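Local coordinates for protein STIV B116 (Sulfolobus turreted icosahedral virus, PDB 2J85) that probably binds DNA and belongs to a family highly conserved in diverse crenarchaeal viruses, at residues Leu27-Phe32 and Asp103-Gly108. Residues are numbered along the deposited sequence; the frame is centred on the assembly and turned at random.
Sequences LDEEDF and DMYRQG
The N-terminal turn of helix 29-41 meets the last turn of helix 98-106 through one aromatic ring, that of Y105, which carries E29 over one face and brings its OH against D28. E29 CG stands 3.6 Å from the Y105 ring centroid and only 4° off the ring normal, which identifies a CH-pi contact over the middle of that face. Beyond CG the glutamate chain is extended and keeps its carboxyl carbon over the same face, towards the CD2 side; the exact placing of the carboxylate is doubtful. Y105 reaches across because its CG lies anti to the backbone N (chi1 172°), and its hydroxyl ends beside the start of the other helix, with OH 3.3 Å from D28 CB and 3.4 Å from D28 CA. No hydrogen bond joins the segments. D28 is the N-cap of helix 29-41: its OD1 accepts from D31 N at 2.9 Å, met nearly along the C-O axis. On the other side the chain leaves its helix by a Schellman motif at G108, whose positive phi accompanies the bond from G108 N to Y105 O (3.0 Å). Strand 20-27 leads into the first helix and helix 98-106 leads into strand 110-117; the two strands pair antiparallel, with L27 bonded through its backbone to F112. E29 also touches F112, and L61 of helix 52-62.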
loop_
_atom_site.group_PDB
_atom_site.type_symbol
_atom_site.label_atom_id
_atom_site.label_comp_id
_atom_site.label_asym_id
_atom_site.label_seq_id
_atom_site.Cartn_x
_atom_site.Cartn_y
_atom_site.Cartn_z
ATOM N N LEU A 27 2.346 15.558 -0.821
ATOM C CA LEU A 27 3.298 16.643 -0.488
ATOM C C LEU A 27 4.043 17.083 -1.736
ATOM O O LEU A 27 4.295 16.258 -2.618
ATOM C CB LEU A 27 4.343 16.174 0.525
ATOM C CG LEU A 27 3.869 15.808 1.923
ATOM C CD1 LEU A 27 5.026 15.322 2.806
ATOM C CD2 LEU A 27 3.090 16.984 2.593
ATOM N N ASP A 28 4.407 18.362 -1.819
ATOM C CA ASP A 28 5.374 18.787 -2.847
ATOM C C ASP A 28 6.768 18.551 -2.294
ATOM O O ASP A 28 6.911 18.185 -1.139
ATOM C CB ASP A 28 5.160 20.237 -3.335
ATOM C CG ASP A 28 5.332 21.290 -2.229
ATOM O OD1 ASP A 28 6.063 21.079 -1.241
ATOM O OD2 ASP A 28 4.697 22.339 -2.354
ATOM N N GLU A 29 7.785 18.705 -3.128
ATOM C CA GLU A 29 9.173 18.453 -2.726
ATOM C C GLU A 29 9.592 19.214 -1.496
ATOM O O GLU A 29 10.202 18.636 -0.583
ATOM C CB GLU A 29 10.131 18.905 -3.809
ATOM C CG GLU A 29 10.228 18.007 -5.004
ATOM C CD GLU A 29 11.336 18.488 -5.956
ATOM O OE1 GLU A 29 12.514 18.570 -5.500
ATOM O OE2 GLU A 29 11.019 18.823 -7.124
ATOM N N GLU A 30 9.332 20.522 -1.514
ATOM C CA GLU A 30 9.769 21.409 -0.456
ATOM C C GLU A 30 9.211 20.956 0.897
ATOM O O GLU A 30 9.945 20.909 1.874
ATOM C CB GLU A 30 9.393 22.878 -0.739
ATOM C CG GLU A 30 10.021 23.843 0.300
ATOM C CD GLU A 30 10.015 25.329 -0.076
ATOM O OE1 GLU A 30 9.515 25.708 -1.164
ATOM O OE2 GLU A 30 10.539 26.127 0.745
ATOM N N ASP A 31 7.918 20.616 0.943
ATOM C CA ASP A 31 7.271 20.261 2.203
ATOM C C ASP A 31 7.733 18.900 2.699
ATOM O O ASP A 31 7.906 18.677 3.895
ATOM C CB ASP A 31 5.751 20.316 2.054
ATOM C CG ASP A 31 5.255 21.724 1.763
ATOM O OD1 ASP A 31 6.080 22.641 1.656
ATOM O OD2 ASP A 31 4.052 21.930 1.643
ATOM N N PHE A 32 7.970 17.993 1.764
ATOM C CA PHE A 32 8.559 16.719 2.121
ATOM C C PHE A 32 9.954 16.885 2.781
ATOM O O PHE A 32 10.229 16.300 3.864
ATOM C CB PHE A 32 8.664 15.824 0.880
ATOM C CG PHE A 32 9.472 14.564 1.095
ATOM C CD1 PHE A 32 8.874 13.428 1.650
ATOM C CD2 PHE A 32 10.809 14.511 0.708
ATOM C CE1 PHE A 32 9.593 12.237 1.812
ATOM C CE2 PHE A 32 11.558 13.345 0.863
ATOM C CZ PHE A 32 10.947 12.185 1.421
ATOM N N ASP A 103 13.245 16.614 -13.005
ATOM C CA ASP A 103 12.566 16.166 -14.227
ATOM C C ASP A 103 11.593 15.039 -13.880
ATOM O O ASP A 103 10.405 15.121 -14.184
ATOM C CB ASP A 103 13.567 15.676 -15.281
ATOM C CG ASP A 103 14.216 16.814 -16.059
ATOM O OD1 ASP A 103 13.866 17.994 -15.804
ATOM O OD2 ASP A 103 15.078 16.523 -16.931
HETATM N N MSE A 104 12.116 13.994 -13.238
HETATM C CA MSE A 104 11.302 12.887 -12.760
HETATM C C MSE A 104 10.107 13.404 -11.979
HETATM O O MSE A 104 8.975 12.960 -12.197
HETATM C CB MSE A 104 12.125 11.969 -11.863
HETATM C CG MSE A 104 13.117 11.123 -12.616
HETATM SE SE MSE A 104 14.115 9.909 -11.457
HETATM C CE MSE A 104 12.637 8.800 -10.806
ATOM N N TYR A 105 10.362 14.357 -11.083
ATOM C CA TYR A 105 9.305 14.912 -10.238
ATOM C C TYR A 105 8.262 15.662 -11.074
ATOM O O TYR A 105 7.062 15.407 -10.930
ATOM C CB TYR A 105 9.892 15.808 -9.138
ATOM C CG TYR A 105 8.851 16.559 -8.340
ATOM C CD1 TYR A 105 8.008 15.899 -7.450
ATOM C CD2 TYR A 105 8.710 17.937 -8.475
ATOM C CE1 TYR A 105 7.043 16.597 -6.713
ATOM C CE2 TYR A 105 7.762 18.644 -7.744
ATOM C CZ TYR A 105 6.928 17.974 -6.865
ATOM O OH TYR A 105 5.992 18.702 -6.164
ATOM N N ARG A 106 8.710 16.558 -11.954
ATOM C CA ARG A 106 7.792 17.280 -12.837
ATOM C C ARG A 106 7.063 16.319 -13.787
ATOM O O ARG A 106 5.896 16.545 -14.129
ATOM C CB ARG A 106 8.520 18.371 -13.632
ATOM C CG ARG A 106 7.588 19.179 -14.562
ATOM C CD ARG A 106 8.093 20.607 -14.882
ATOM N NE ARG A 106 8.272 21.414 -13.672
ATOM C CZ ARG A 106 8.582 22.709 -13.650
ATOM N NH1 ARG A 106 8.742 23.393 -14.781
ATOM N NH2 ARG A 106 8.731 23.330 -12.481
ATOM N N GLN A 107 7.745 15.248 -14.202
ATOM C CA GLN A 107 7.132 14.215 -15.058
ATOM C C GLN A 107 6.145 13.314 -14.301
ATOM O O GLN A 107 5.440 12.509 -14.913
ATOM C CB GLN A 107 8.206 13.326 -15.686
ATOM C CG GLN A 107 9.062 13.978 -16.744
ATOM C CD GLN A 107 10.059 12.987 -17.316
ATOM O OE1 GLN A 107 9.673 11.952 -17.863
ATOM N NE2 GLN A 107 11.343 13.290 -17.183
ATOM N N GLY A 108 6.121 13.422 -12.976
ATOM C CA GLY A 108 5.201 12.640 -12.154
ATOM C C GLY A 108 5.724 11.255 -11.836
ATOM O O GLY A 108 4.963 10.388 -11.423
#